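Local atomic coordinates of nine-heme cytochrome C (Desulfovibrio desulfuricans, PDB entry 1OFW), a protein that carries electrons through nine covalently bound c-type hemes and may belong to a transmembrane redox complex that passes electrons to the cytoplasm for sulfate reduction. Residues 11-16 against 32-37; 132-137 against 159-164; 178-183 against 192-197. All coordinates share one frame; numbering follows the deposited sequence.

Contact 1: residues 11-16 against 32-37; sequences PSAIVM and PVVFNH. With HEC (heme c), chain C.
Four backbone hydrogen bonds zip strand 13-16 to strand 33-36, two between Ile-14 and Phe-35 and two between Met-16 and Val-33. The Met-16 N to Val-33 O bond is short at 2.8 Å and nearly straight (168°). Apolar packing divides by face. On the face of Ala-13, Val-15 and Val-34, branched valines suit the extended backbone; Val-15 CG1 lies alongside Pro-32, 3.7 Å from CB. The face of Ile-14, Met-16, Val-33 and Phe-35 is given to heme: Ile-14 CG2 comes within 3.1 Å of heme O2D, with CD1 beside the porphyrin. Met-16 SD packs 3.7 Å from Phe-35 CB and makes an oblique Met-aromatic contact, 5.2 Å from the ring centroid; the bend at chi3 carries CE to 3.7 Å from heme O1D. This two-stranded antiparallel sheet belongs to the class III cytochrome c fold, and the helix that follows begins with an axial ligand of heme 1. His-37 NE2 binds the iron at 2.0 Å opposite His-51, while Glu-41 holds ND1 and would probably strengthen the imidazole as a donor. Phe-35 carries heme CMD over one ring face. One water bridges the segments, donating to Ser-12 OG, also hydrogen-bonded to Glu-4 O, and to Asn-36 OD1, which caps Ile-39 N.

Contact 2: residues 132-137 against 159-164; sequences NITPSM and AAETVL
Thr-162, on helix 152-164, gives the loop 132-137 its most deeply covered partner. Its OG1, anti to the carbonyl carbon, accepts a hydrogen bond from Thr-134 N at 2.9 Å, bent at 139°, and is also hydrogen-bonded to Leu-158 O one helical turn back. Threonine suits the place because one branch is polar and the other apolar: CG2, 3.2 Å from Asn-132 O, also packs against Val-34 of strand 33-36, where a methyl fits. Glu-161 reaches out with CG anti to its backbone N and the chain extended beyond, crossing Thr-134 at about a right angle. Its carboxylate meets the loop at Ser-136, whose OG donates to OE2 across a very short 2.4 Å, arriving 34° out of the carboxylate plane. Thr-134 faces its side chain to the helix and folds its own loop as well: OG1, anti to the backbone N, accepts from Ser-136 N at 3.0 Å, nearly straight (169°). This is consistent with placing the serine hydroxyl within reach of Glu-161. An ST turn thus overlaps the type I beta turn from Thr-134 to Met-137, in the loop linking helix 124-130, which ends by the heme 5 attachment site, to helix 139-147.

Contact 3: residues 178-183 against 192-197; sequences PYKVVI and PSNFTH. With HEC (heme c), chain H.
His-197 stands on the heme with Pro-178 beside it, its CG anti to the backbone N (chi1 -167°), so that NE2 reaches the iron at 2.0 Å. Pro-178 CD lies over one face of the imidazole in a CH-pi contact, 4.1 Å from its centroid. The compact, rigid proline ring also rests on the porphyrin, with CG 3.6 Å from heme C3A. In the plane of the imidazole, at its edge, a water accepts from ND1 at 3.1 Å and donates to Pro-178 O, which would help to set the rotation of the imidazole. Ile-183 and Phe-195 extend alongside one another, with Ile-183 CD1 3.8 Å from Phe-195 CB; CE2 of the phenylalanine touches the heme meso carbon CHD. Both belong to the heme side of the sheet, as does Val-181, whose CG2 packs on a propionate carbon. Across the other face Val-182 lies alongside Pro-192, CG1 to CB 3.5 Å, and alongside Asn-194, whose polar side chain suits the exposed surface. Paired backbone bonds, among them Phe-195 N to Val-181 O at 2.8 Å, complete an antiparallel beta hairpin leading into helix 197-206, with His-197 and His-229 as the axial pair of heme 6.

How the contacts relate
Contacts 1 and 3 are built alike: each pairs two antiparallel strands, turns a phenylalanine to the heme and ends in an axial histidine, in keeping with the two class III cytochrome c regions. They lie on opposite sides of the chain's centre, about 45 Å apart between centres. Contact 1 is buried, and its second face is mostly apolar, covered by helix 152-164; the matching face of contact 3 is largely exposed and mixes Val-182 with polar Asn-194. Contact 2 is partly buried, holds that same helix and adjoins contact 1, Asn-132 OD1 meeting Val-34 N and Ile-133 packing on Val-34. It binds no heme iron, relying instead on side-chain hydroxyls, a carboxylate and a backbone N-H.

Contact 1: residues 11-16 against 32-37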
loop_
_atom_site.group_PDB
_atom_site.type_symbol
_atom_site.label_atom_id
_atom_site.label_comp_id
_atom_site.label_asym_id
_atom_site.label_seq_id
_atom_site.Cartn_x
_atom_site.Cartn_y
_atom_site.Cartn_z
ATOM N N PRO A 11 -20.027 -12.406 -6.437
ATOM C CA PRO A 11 -20.547 -11.879 -5.192
ATOM C C PRO A 11 -19.957 -10.484 -4.963
ATOM O O PRO A 11 -18.871 -10.188 -5.435
ATOM C CB PRO A 11 -20.083 -12.886 -4.155
ATOM C CG PRO A 11 -19.753 -14.112 -4.937
ATOM C CD PRO A 11 -19.199 -13.598 -6.246
ATOM N N SER A 12 -20.741 -9.658 -4.321
ATOM C CA SER A 12 -20.353 -8.268 -4.104
ATOM C C SER A 12 -19.097 -8.211 -3.275
ATOM O O SER A 12 -18.183 -7.427 -3.557
ATOM C CB SER A 12 -21.517 -7.532 -3.412
ATOM O OG SER A 12 -21.257 -6.122 -3.383
ATOM N N ALA A 13 -19.085 -9.025 -2.238
ATOM C CA ALA A 13 -17.922 -9.214 -1.377
ATOM C C ALA A 13 -17.780 -10.706 -1.069
ATOM O O ALA A 13 -18.801 -11.374 -0.975
ATOM C CB ALA A 13 -18.020 -8.384 -0.112
ATOM N N ILE A 14 -16.563 -11.191 -0.951
ATOM C CA ILE A 14 -16.195 -12.584 -0.979
ATOM C C ILE A 14 -15.210 -12.882 0.146
ATOM O O ILE A 14 -14.168 -12.237 0.139
ATOM C CB ILE A 14 -15.503 -12.949 -2.336
ATOM C CG1 ILE A 14 -16.373 -12.679 -3.558
ATOM C CG2 ILE A 14 -14.957 -14.373 -2.314
ATOM C CD1 ILE A 14 -15.675 -12.619 -4.909
ATOM N N VAL A 15 -15.480 -13.830 1.016
ATOM C CA VAL A 15 -14.439 -14.320 1.927
ATOM C C VAL A 15 -13.557 -15.340 1.182
ATOM O O VAL A 15 -14.067 -16.326 0.636
ATOM C CB VAL A 15 -14.976 -14.985 3.184
ATOM C CG1 VAL A 15 -13.837 -15.220 4.160
ATOM C CG2 VAL A 15 -16.062 -14.135 3.852
ATOM N N MET A 16 -12.257 -15.111 1.161
ATOM C CA MET A 16 -11.238 -15.951 0.584
ATOM C C MET A 16 -10.467 -16.672 1.672
ATOM O O MET A 16 -9.879 -16.097 2.589
ATOM C CB MET A 16 -10.274 -15.123 -0.273
ATOM C CG MET A 16 -10.984 -14.340 -1.378
ATOM S SD MET A 16 -9.899 -13.243 -2.291
ATOM C CE MET A 16 -8.882 -14.422 -3.164
ATOM N N PRO A 32 -8.784 -15.033 7.180
ATOM C CA PRO A 32 -9.244 -14.938 5.800
ATOM C C PRO A 32 -9.400 -13.502 5.317
ATOM O O PRO A 32 -9.526 -12.569 6.100
ATOM C CB PRO A 32 -10.583 -15.675 5.834
ATOM C CG PRO A 32 -10.446 -16.630 6.986
ATOM C CD PRO A 32 -9.645 -15.856 8.033
ATOM N N VAL A 33 -9.385 -13.342 4.013
ATOM C CA VAL A 33 -9.476 -12.041 3.332
ATOM C C VAL A 33 -10.864 -11.793 2.771
ATOM O O VAL A 33 -11.362 -12.644 2.024
ATOM C CB VAL A 33 -8.448 -11.989 2.197
ATOM C CG1 VAL A 33 -8.591 -10.722 1.395
ATOM C CG2 VAL A 33 -7.025 -12.118 2.751
ATOM N N VAL A 34 -11.457 -10.657 3.111
ATOM C CA VAL A 34 -12.731 -10.293 2.491
ATOM C C VAL A 34 -12.415 -9.336 1.345
ATOM O O VAL A 34 -11.932 -8.216 1.528
ATOM C CB VAL A 34 -13.705 -9.671 3.478
ATOM C CG1 VAL A 34 -14.999 -9.317 2.750
ATOM C CG2 VAL A 34 -14.007 -10.623 4.627
ATOM N N PHE A 35 -12.617 -9.790 0.130
ATOM C CA PHE A 35 -12.321 -9.108 -1.100
ATOM C C PHE A 35 -13.592 -8.434 -1.596
ATOM O O PHE A 35 -14.611 -9.106 -1.760
ATOM C CB PHE A 35 -11.796 -10.108 -2.129
ATOM C CG PHE A 35 -11.556 -9.499 -3.493
ATOM C CD1 PHE A 35 -10.497 -8.625 -3.713
ATOM C CD2 PHE A 35 -12.375 -9.760 -4.565
ATOM C CE1 PHE A 35 -10.254 -8.067 -4.929
ATOM C CE2 PHE A 35 -12.113 -9.192 -5.790
ATOM C CZ PHE A 35 -11.077 -8.317 -6.012
ATOM N N ASN A 36 -13.557 -7.124 -1.824
ATOM C CA ASN A 36 -14.695 -6.351 -2.297
ATOM C C ASN A 36 -14.690 -6.320 -3.812
ATOM O O ASN A 36 -14.049 -5.496 -4.485
ATOM C CB ASN A 36 -14.648 -4.939 -1.676
ATOM C CG ASN A 36 -15.993 -4.252 -1.840
ATOM O OD1 ASN A 36 -16.601 -4.404 -2.898
ATOM N ND2 ASN A 36 -16.438 -3.502 -0.826
ATOM N N HIS A 37 -15.385 -7.310 -4.396
ATOM C CA HIS A 37 -15.397 -7.484 -5.827
ATOM C C HIS A 37 -16.088 -6.317 -6.516
ATOM O O HIS A 37 -15.696 -5.891 -7.592
ATOM C CB HIS A 37 -16.073 -8.822 -6.190
ATOM C CG HIS A 37 -15.731 -9.318 -7.552
ATOM N ND1 HIS A 37 -16.216 -8.813 -8.732
ATOM C CD2 HIS A 37 -14.873 -10.311 -7.951
ATOM C CE1 HIS A 37 -15.701 -9.464 -9.758
ATOM N NE2 HIS A 37 -14.872 -10.390 -9.313
HETATM FE FE HEC C . -13.710 -11.604 -10.421
HETATM C CHA HEC C . -14.269 -13.946 -8.020
HETATM C CHB HEC C . -16.302 -12.845 -12.286
HETATM C CHC HEC C . -13.470 -8.946 -12.520
HETATM C CHD HEC C . -10.806 -10.675 -8.872
HETATM N NA HEC C . -15.002 -13.092 -10.202
HETATM C C1A HEC C . -15.103 -13.934 -9.118
HETATM C C2A HEC C . -16.209 -14.860 -9.338
HETATM C C3A HEC C . -16.757 -14.559 -10.522
HETATM C C4A HEC C . -16.017 -13.451 -11.084
HETATM C CMA HEC C . -17.954 -15.198 -11.257
HETATM C CAA HEC C . -16.623 -15.999 -8.381
HETATM C CBA HEC C . -15.875 -17.260 -8.876
HETATM C CGA HEC C . -15.909 -18.478 -7.993
HETATM O O1A HEC C . -16.035 -18.386 -6.756
HETATM O O2A HEC C . -15.808 -19.585 -8.591
HETATM N NB HEC C . -14.654 -11.050 -12.088
HETATM C C1B HEC C . -15.701 -11.700 -12.742
HETATM C C2B HEC C . -16.046 -10.966 -13.946
HETATM C C3B HEC C . -15.304 -9.845 -13.981
HETATM C C4B HEC C . -14.424 -9.909 -12.808
HETATM C CMB HEC C . -17.115 -11.446 -14.959
HETATM C CAB HEC C . -15.293 -8.683 -14.968
HETATM C CBB HEC C . -16.639 -7.952 -15.039
HETATM N NC HEC C . -12.400 -10.127 -10.649
HETATM C C1C HEC C . -12.479 -9.124 -11.570
HETATM C C2C HEC C . -11.353 -8.237 -11.425
HETATM C C3C HEC C . -10.581 -8.729 -10.443
HETATM C C4C HEC C . -11.230 -9.906 -9.929
HETATM C CMC HEC C . -11.099 -7.005 -12.319
HETATM C CAC HEC C . -9.209 -8.261 -9.944
HETATM C CBC HEC C . -9.154 -6.800 -9.482
HETATM N ND HEC C . -12.708 -12.222 -8.815
HETATM C C1D HEC C . -11.524 -11.714 -8.314
HETATM C C2D HEC C . -11.174 -12.398 -7.106
HETATM C C3D HEC C . -12.170 -13.253 -6.807
HETATM C C4D HEC C . -13.123 -13.165 -7.913
HETATM C CMD HEC C . -9.861 -12.104 -6.324
HETATM C CAD HEC C . -12.333 -14.144 -5.576
HETATM C CBD HEC C . -11.942 -15.616 -5.831
HETATM C CGD HEC C . -12.198 -16.439 -4.538
HETATM O O1D HEC C . -11.222 -17.114 -4.155
HETATM O O2D HEC C . -13.300 -16.421 -3.968
HETATM O O HOH W 1 -19.283 -4.997 -1.786
#

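Contact 2: residues 132-137 against 159-164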
loop_
_atom_site.group_PDB
_atom_site.type_symbol
_atom_site.label_atom_id
_atom_site.label_comp_id
_atom_site.label_asym_id
_atom_site.label_seq_id
_atom_site.Cartn_x
_atom_site.Cartn_y
_atom_site.Cartn_z
ATOM N N ASN A 132 -8.564 -9.532 7.120
ATOM C CA ASN A 132 -9.449 -8.535 7.726
ATOM C C ASN A 132 -10.792 -9.086 8.152
ATOM O O ASN A 132 -11.712 -8.281 8.394
ATOM C CB ASN A 132 -9.634 -7.420 6.681
ATOM C CG ASN A 132 -10.369 -7.827 5.426
ATOM O OD1 ASN A 132 -10.892 -8.919 5.301
ATOM N ND2 ASN A 132 -10.465 -6.973 4.416
ATOM N N ILE A 133 -10.981 -10.371 8.256
ATOM C CA ILE A 133 -12.279 -10.970 8.584
ATOM C C ILE A 133 -12.936 -10.512 9.872
ATOM O O ILE A 133 -12.292 -10.294 10.891
ATOM C CB ILE A 133 -12.170 -12.521 8.720
ATOM C CG1 ILE A 133 -13.556 -13.183 8.671
ATOM C CG2 ILE A 133 -11.426 -12.958 9.973
ATOM C CD1 ILE A 133 -14.274 -13.047 7.362
ATOM N N THR A 134 -14.278 -10.490 9.845
ATOM C CA THR A 134 -15.059 -10.197 11.021
ATOM C C THR A 134 -14.750 -11.152 12.173
ATOM O O THR A 134 -14.595 -12.354 12.002
ATOM C CB THR A 134 -16.581 -10.217 10.790
ATOM O OG1 THR A 134 -17.245 -10.128 12.064
ATOM C CG2 THR A 134 -17.026 -11.525 10.157
ATOM N N PRO A 135 -14.664 -10.615 13.400
ATOM C CA PRO A 135 -14.508 -11.485 14.570
ATOM C C PRO A 135 -15.637 -12.463 14.749
ATOM O O PRO A 135 -15.502 -13.442 15.471
ATOM C CB PRO A 135 -14.554 -10.504 15.749
ATOM C CG PRO A 135 -14.042 -9.229 15.161
ATOM C CD PRO A 135 -14.650 -9.183 13.780
ATOM N N SER A 136 -16.764 -12.270 14.094
ATOM C CA SER A 136 -17.886 -13.189 14.231
ATOM C C SER A 136 -17.691 -14.551 13.592
ATOM O O SER A 136 -18.358 -15.539 13.933
ATOM C CB SER A 136 -19.119 -12.515 13.605
ATOM O OG SER A 136 -19.356 -11.285 14.273
ATOM N N MET A 137 -16.788 -14.675 12.612
ATOM C CA MET A 137 -16.564 -15.998 12.019
ATOM C C MET A 137 -16.150 -17.012 13.066
ATOM O O MET A 137 -15.272 -16.707 13.869
ATOM C CB MET A 137 -15.460 -15.888 10.952
ATOM C CG MET A 137 -15.155 -17.237 10.319
ATOM S SD MET A 137 -13.708 -17.239 9.268
ATOM C CE MET A 137 -12.379 -17.031 10.412
ATOM N N ALA A 159 -18.896 -11.927 4.718
ATOM C CA ALA A 159 -18.299 -10.861 3.927
ATOM C C ALA A 159 -19.034 -9.550 4.159
ATOM O O ALA A 159 -18.458 -8.474 4.337
ATOM C CB ALA A 159 -18.339 -11.237 2.454
ATOM N N ALA A 160 -20.376 -9.605 4.170
ATOM C CA ALA A 160 -21.124 -8.363 4.361
ATOM C C ALA A 160 -20.936 -7.782 5.735
ATOM O O ALA A 160 -20.833 -6.569 5.928
ATOM C CB ALA A 160 -22.602 -8.638 4.109
ATOM N N GLU A 161 -20.900 -8.618 6.752
ATOM C CA GLU A 161 -20.674 -8.156 8.114
ATOM C C GLU A 161 -19.325 -7.465 8.206
ATOM O O GLU A 161 -19.140 -6.402 8.785
ATOM C CB GLU A 161 -20.785 -9.325 9.093
ATOM C CG GLU A 161 -20.417 -8.929 10.502
ATOM C CD GLU A 161 -20.643 -10.070 11.486
ATOM O OE1 GLU A 161 -20.962 -11.196 11.067
ATOM O OE2 GLU A 161 -20.495 -9.810 12.697
ATOM N N THR A 162 -18.339 -8.083 7.570
ATOM C CA THR A 162 -17.000 -7.485 7.569
ATOM C C THR A 162 -16.990 -6.151 6.875
ATOM O O THR A 162 -16.508 -5.133 7.408
ATOM C CB THR A 162 -16.013 -8.452 6.883
ATOM O OG1 THR A 162 -15.987 -9.683 7.581
ATOM C CG2 THR A 162 -14.580 -7.906 6.937
ATOM N N VAL A 163 -17.508 -6.088 5.644
ATOM C CA VAL A 163 -17.513 -4.856 4.866
ATOM C C VAL A 163 -18.255 -3.745 5.608
ATOM O O VAL A 163 -17.816 -2.583 5.639
ATOM C CB VAL A 163 -18.093 -5.034 3.457
ATOM C CG1 VAL A 163 -18.362 -3.711 2.784
ATOM C CG2 VAL A 163 -17.108 -5.859 2.627
ATOM N N LEU A 164 -19.385 -4.110 6.226
ATOM C CA LEU A 164 -20.189 -3.037 6.813
ATOM C C LEU A 164 -19.565 -2.475 8.067
ATOM O O LEU A 164 -19.875 -1.325 8.430
ATOM C CB LEU A 164 -21.602 -3.591 7.034
ATOM C CG LEU A 164 -22.356 -3.879 5.721
ATOM C CD1 LEU A 164 -23.658 -4.593 6.037
ATOM C CD2 LEU A 164 -22.622 -2.606 4.919
#

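Contact 3: residues 178-183 against 192-197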
loop_
_atom_site.group_PDB
_atom_site.type_symbol
_atom_site.label_atom_id
_atom_site.label_comp_id
_atom_site.label_asym_id
_atom_site.label_seq_id
_atom_site.Cartn_x
_atom_site.Cartn_y
_atom_site.Cartn_z
ATOM N N PRO A 178 4.186 21.440 11.551
ATOM C CA PRO A 178 4.654 22.812 11.330
ATOM C C PRO A 178 4.163 23.424 10.041
ATOM O O PRO A 178 3.971 22.792 9.017
ATOM C CB PRO A 178 6.184 22.651 11.279
ATOM C CG PRO A 178 6.415 21.438 12.126
ATOM C CD PRO A 178 5.281 20.524 11.783
ATOM N N TYR A 179 3.946 24.749 10.084
ATOM C CA TYR A 179 3.525 25.472 8.909
ATOM C C TYR A 179 4.656 25.561 7.904
ATOM O O TYR A 179 4.565 25.149 6.734
ATOM C CB TYR A 179 3.022 26.885 9.332
ATOM C CG TYR A 179 2.663 27.691 8.117
ATOM C CD1 TYR A 179 1.447 27.502 7.486
ATOM C CD2 TYR A 179 3.526 28.639 7.595
ATOM C CE1 TYR A 179 1.091 28.225 6.375
ATOM C CE2 TYR A 179 3.181 29.366 6.466
ATOM C CZ TYR A 179 1.956 29.165 5.858
ATOM O OH TYR A 179 1.654 29.899 4.729
ATOM N N LYS A 180 5.766 26.134 8.356
ATOM C CA LYS A 180 7.024 26.113 7.626
ATOM C C LYS A 180 8.139 25.612 8.539
ATOM O O LYS A 180 8.049 25.640 9.764
ATOM C CB LYS A 180 7.328 27.478 7.028
ATOM C CG LYS A 180 7.995 28.433 7.974
ATOM C CD LYS A 180 8.355 29.760 7.329
ATOM C CE LYS A 180 9.632 29.687 6.541
ATOM N NZ LYS A 180 10.143 31.057 6.231
ATOM N N VAL A 181 9.199 25.146 7.875
ATOM C CA VAL A 181 10.388 24.720 8.599
ATOM C C VAL A 181 11.568 25.393 7.920
ATOM O O VAL A 181 11.756 25.321 6.706
ATOM C CB VAL A 181 10.615 23.205 8.646
ATOM C CG1 VAL A 181 11.900 22.880 9.401
ATOM C CG2 VAL A 181 9.402 22.573 9.319
ATOM N N VAL A 182 12.311 26.116 8.752
ATOM C CA VAL A 182 13.530 26.785 8.238
ATOM C C VAL A 182 14.663 25.793 8.379
ATOM O O VAL A 182 15.152 25.484 9.463
ATOM C CB VAL A 182 13.777 28.091 9.004
ATOM C CG1 VAL A 182 15.132 28.661 8.590
ATOM C CG2 VAL A 182 12.646 29.057 8.723
ATOM N N ILE A 183 15.018 25.158 7.255
ATOM C CA ILE A 183 16.014 24.106 7.292
ATOM C C ILE A 183 17.390 24.746 7.146
ATOM O O ILE A 183 17.808 25.124 6.049
ATOM C CB ILE A 183 15.776 23.057 6.171
ATOM C CG1 ILE A 183 14.354 22.493 6.234
ATOM C CG2 ILE A 183 16.819 21.964 6.217
ATOM C CD1 ILE A 183 14.021 21.513 5.157
ATOM N N PRO A 192 19.110 29.375 4.445
ATOM C CA PRO A 192 18.273 28.218 4.809
ATOM C C PRO A 192 17.209 28.004 3.740
ATOM O O PRO A 192 16.801 28.888 2.990
ATOM C CB PRO A 192 17.617 28.628 6.119
ATOM C CG PRO A 192 18.706 29.505 6.726
ATOM C CD PRO A 192 19.129 30.362 5.539
ATOM N N SER A 193 16.756 26.744 3.726
ATOM C CA SER A 193 15.613 26.413 2.878
ATOM C C SER A 193 14.349 26.630 3.656
ATOM O O SER A 193 14.178 25.992 4.717
ATOM C CB SER A 193 15.771 24.946 2.423
ATOM O OG SER A 193 14.726 24.635 1.535
ATOM N N ASN A 194 13.495 27.534 3.202
ATOM C CA ASN A 194 12.238 27.793 3.893
ATOM C C ASN A 194 11.167 26.835 3.375
ATOM O O ASN A 194 10.444 27.177 2.436
ATOM C CB ASN A 194 11.768 29.222 3.650
ATOM C CG ASN A 194 12.756 30.206 4.281
ATOM O OD1 ASN A 194 13.141 30.066 5.432
ATOM N ND2 ASN A 194 13.148 31.186 3.481
ATOM N N PHE A 195 11.163 25.668 3.994
ATOM C CA PHE A 195 10.340 24.562 3.453
ATOM C C PHE A 195 8.880 24.766 3.804
ATOM O O PHE A 195 8.542 24.927 4.973
ATOM C CB PHE A 195 10.879 23.238 3.970
ATOM C CG PHE A 195 10.070 22.010 3.590
ATOM C CD1 PHE A 195 9.745 21.770 2.284
ATOM C CD2 PHE A 195 9.640 21.130 4.562
ATOM C CE1 PHE A 195 9.011 20.660 1.933
ATOM C CE2 PHE A 195 8.920 20.006 4.202
ATOM C CZ PHE A 195 8.601 19.765 2.884
ATOM N N THR A 196 8.037 24.777 2.780
ATOM C CA THR A 196 6.602 24.968 2.956
ATOM C C THR A 196 5.934 23.654 3.356
ATOM O O THR A 196 5.196 23.002 2.621
ATOM C CB THR A 196 5.985 25.541 1.670
ATOM O OG1 THR A 196 6.305 24.688 0.582
ATOM C CG2 THR A 196 6.580 26.929 1.316
ATOM N N HIS A 197 6.230 23.272 4.578
ATOM C CA HIS A 197 5.869 21.997 5.156
ATOM C C HIS A 197 4.382 21.753 5.067
ATOM O O HIS A 197 3.929 20.701 4.565
ATOM C CB HIS A 197 6.349 21.994 6.629
ATOM C CG HIS A 197 6.350 20.672 7.339
ATOM N ND1 HIS A 197 5.198 20.073 7.762
ATOM C CD2 HIS A 197 7.317 19.791 7.654
ATOM C CE1 HIS A 197 5.471 18.911 8.337
ATOM N NE2 HIS A 197 6.767 18.708 8.281
HETATM FE FE HEC H . 7.769 17.087 8.861
HETATM C CHA HEC H . 10.380 18.930 10.098
HETATM C CHB HEC H . 6.327 17.040 11.987
HETATM C CHC HEC H . 5.093 15.394 7.597
HETATM C CHD HEC H . 9.363 16.853 5.855
HETATM N NA HEC H . 8.244 17.841 10.659
HETATM C C1A HEC H . 9.370 18.582 10.974
HETATM C C2A HEC H . 9.347 18.955 12.361
HETATM C C3A HEC H . 8.221 18.443 12.876
HETATM C C4A HEC H . 7.532 17.735 11.830
HETATM C CMA HEC H . 7.731 18.610 14.329
HETATM C CAA HEC H . 10.404 19.784 13.101
HETATM C CBA HEC H . 10.183 21.289 12.846
HETATM C CGA HEC H . 11.232 22.171 13.524
HETATM O O1A HEC H . 12.386 21.750 13.642
HETATM O O2A HEC H . 10.852 23.297 13.917
HETATM N NB HEC H . 6.082 16.337 9.627
HETATM C C1B HEC H . 5.677 16.379 10.945
HETATM C C2B HEC H . 4.430 15.674 11.100
HETATM C C3B HEC H . 4.058 15.228 9.874
HETATM C C4B HEC H . 5.084 15.651 8.945
HETATM C CMB HEC H . 3.709 15.494 12.432
HETATM C CAB HEC H . 2.829 14.449 9.459
HETATM C CBB HEC H . 1.513 15.186 9.792
HETATM N NC HEC H . 7.306 16.325 7.084
HETATM C C1C HEC H . 6.149 15.641 6.733
HETATM C C2C HEC H . 6.226 15.215 5.358
HETATM C C3C HEC H . 7.426 15.621 4.876
HETATM C C4C HEC H . 8.096 16.316 5.966
HETATM C CMC HEC H . 5.120 14.407 4.653
HETATM C CAC HEC H . 8.064 15.410 3.501
HETATM C CBC HEC H . 7.102 15.803 2.355
HETATM N ND HEC H . 9.486 17.793 8.131
HETATM C C1D HEC H . 9.992 17.534 6.875
HETATM C C2D HEC H . 11.338 18.066 6.755
HETATM C C3D HEC H . 11.639 18.627 7.960
HETATM C C4D HEC H . 10.495 18.472 8.797
HETATM C CMD HEC H . 12.238 17.979 5.549
HETATM C CAD HEC H . 12.979 19.262 8.342
HETATM C CBD HEC H . 13.722 18.265 9.281
HETATM C CGD HEC H . 15.169 18.633 9.508
HETATM O O1D HEC H . 15.712 19.502 8.815
HETATM O O2D HEC H . 15.737 17.984 10.421
HETATM O O HOH W 2 2.217 20.818 8.263
#